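Local coordinates for UPF0130 protein PH1069 (Pyrococcus horikoshii, PDB 2IT3), which probably methylates the N-4 position of a wyosine precursor at position 37 of tRNA(Phe), using S-adenosyl-L-methionine as methyl donor, at the interface of chains A and B. Sequence-based numbering; all coordinates share one arbitrary frame. Chains: chain A/B, UPF0130 protein PH1069.

The interface of chains A and B. Residues chain A 5, 115, 119, 135, 138; chain B 6, 115, 138.
No polar atom is gripped across this patch by any hydrogen bond or salt bridge; the nearest polar approach is that of the B:Arg6 guanidinium, whose NH2 lies 3.4 Å from the A:Leu115 methyl CD2, a van der Waals touch with the methyl in plane at the guanidinium edge. The patch is an apolar helix-and-strand packing between two copies of a TYW3-family methyltransferase, related by a two-fold axis, and it may belong to a biological dimer, which the structure alone does not establish. Helix 115-127 and strand 134-138 of each chain supply most of the residues. The two Leu115 side chains meet tip to tip, CD2 of A:Leu115 standing 4.1 Å from CD2 of B:Leu115. Each has CG anti to its backbone N (chi1 -153° in A), which swings the branch toward the carbonyl side and splits its methyls between different neighbours. CD1 of A:Leu115 rests 3.6 Å from CD1 of B:Ile138, the two chains crossing near a right angle; CD2 turns to the arginine. The twin crossing puts A:Ile138 CD1 3.7 Å from B:Leu115 CD1. B:Ile138 has CG1 anti to its carbonyl carbon and is then fully extended (chi2 179°), so its terminal CD1 rests over the notch between A:Leu115 CD1 and A:Ile135 CD1, the latter 3.7 Å from it. Nearer its root, A:Val119 crosses obliquely, with CG2 against B:Ile138 CB at 4.0 Å and CG1 toward the carbonyl oxygen. An alanine at A:Leu115 would remove CG and both methyls and would probably loosen the packing on B:Ile138 CD1 and B:Leu115 while taking the apolar neighbour from the B:Arg6 guanidinium edge. Selenomethionine A:Met5, bent at chi3 (-85°), crosses B:Leu115 obliquely and lays SE 3.5 Å from its CD2, with the terminal methyl CE alongside the same branch.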
loop_
_atom_site.group_PDB
_atom_site.type_symbol
_atom_site.label_atom_id
_atom_site.label_comp_id
_atom_site.label_asym_id
_atom_site.label_seq_id
_atom_site.Cartn_x
_atom_site.Cartn_y
_atom_site.Cartn_z
HETATM N N MSE A 5 7.059 28.028 -4.164
HETATM C CA MSE A 5 8.100 27.008 -4.144
HETATM C C MSE A 5 8.623 26.577 -5.503
HETATM O O MSE A 5 7.909 26.624 -6.503
HETATM C CB MSE A 5 7.611 25.787 -3.387
HETATM C CG MSE A 5 7.378 26.057 -1.932
HETATM SE SE MSE A 5 6.763 24.479 -1.109
HETATM C CE MSE A 5 4.876 24.641 -1.498
ATOM N N LEU A 115 0.652 23.312 -3.966
ATOM C CA LEU A 115 0.261 22.457 -2.855
ATOM C C LEU A 115 -1.261 22.369 -2.818
ATOM O O LEU A 115 -1.839 21.316 -2.548
ATOM C CB LEU A 115 0.795 23.058 -1.552
ATOM C CG LEU A 115 1.067 22.111 -0.384
ATOM C CD1 LEU A 115 1.978 20.986 -0.839
ATOM C CD2 LEU A 115 1.700 22.887 0.756
ATOM N N VAL A 119 -3.521 18.929 -2.925
ATOM C CA VAL A 119 -4.467 18.534 -1.891
ATOM C C VAL A 119 -5.897 18.317 -2.392
ATOM O O VAL A 119 -6.629 17.464 -1.876
ATOM C CB VAL A 119 -4.477 19.577 -0.751
ATOM C CG1 VAL A 119 -5.484 19.186 0.316
ATOM C CG2 VAL A 119 -3.090 19.684 -0.145
ATOM N N ILE A 135 0.411 12.422 -1.431
ATOM C CA ILE A 135 1.494 13.174 -2.043
ATOM C C ILE A 135 2.733 12.288 -1.854
ATOM O O ILE A 135 3.202 12.084 -0.733
ATOM C CB ILE A 135 1.669 14.540 -1.354
ATOM C CG1 ILE A 135 0.520 15.459 -1.765
ATOM C CG2 ILE A 135 2.987 15.175 -1.745
ATOM C CD1 ILE A 135 0.555 16.821 -1.104
ATOM N N ILE A 138 8.141 15.494 -3.133
ATOM C CA ILE A 138 8.306 16.917 -3.386
ATOM C C ILE A 138 9.778 17.261 -3.572
ATOM O O ILE A 138 10.596 17.126 -2.672
ATOM C CB ILE A 138 7.764 17.715 -2.193
ATOM C CG1 ILE A 138 6.234 17.650 -2.131
ATOM C CG2 ILE A 138 8.161 19.193 -2.342
ATOM C CD1 ILE A 138 5.677 18.470 -0.963
ATOM N N ARG B 6 -0.522 27.419 8.074
ATOM C CA ARG B 6 -1.657 27.035 8.895
ATOM C C ARG B 6 -1.261 25.945 9.883
ATOM O O ARG B 6 -1.414 26.079 11.090
ATOM C CB ARG B 6 -2.764 26.525 7.970
ATOM C CG ARG B 6 -2.259 25.468 6.988
ATOM C CD ARG B 6 -2.244 25.985 5.545
ATOM N NE ARG B 6 -1.289 25.223 4.735
ATOM C CZ ARG B 6 -1.067 25.649 3.478
ATOM N NH1 ARG B 6 -1.696 26.717 3.018
ATOM N NH2 ARG B 6 -0.201 24.993 2.700
ATOM N N LEU B 115 6.746 21.730 5.660
ATOM C CA LEU B 115 6.721 20.839 4.518
ATOM C C LEU B 115 8.102 20.207 4.374
ATOM O O LEU B 115 8.220 19.020 4.101
ATOM C CB LEU B 115 6.364 21.631 3.258
ATOM C CG LEU B 115 5.976 20.851 2.002
ATOM C CD1 LEU B 115 4.775 19.947 2.306
ATOM C CD2 LEU B 115 5.642 21.839 0.882
ATOM N N ILE B 138 -2.489 17.241 4.205
ATOM C CA ILE B 138 -2.074 18.583 4.548
ATOM C C ILE B 138 -3.373 19.329 4.775
ATOM O O ILE B 138 -4.241 19.342 3.903
ATOM C CB ILE B 138 -1.314 19.265 3.405
ATOM C CG1 ILE B 138 -0.091 18.433 3.019
ATOM C CG2 ILE B 138 -0.890 20.666 3.837
ATOM C CD1 ILE B 138 0.692 19.020 1.882
#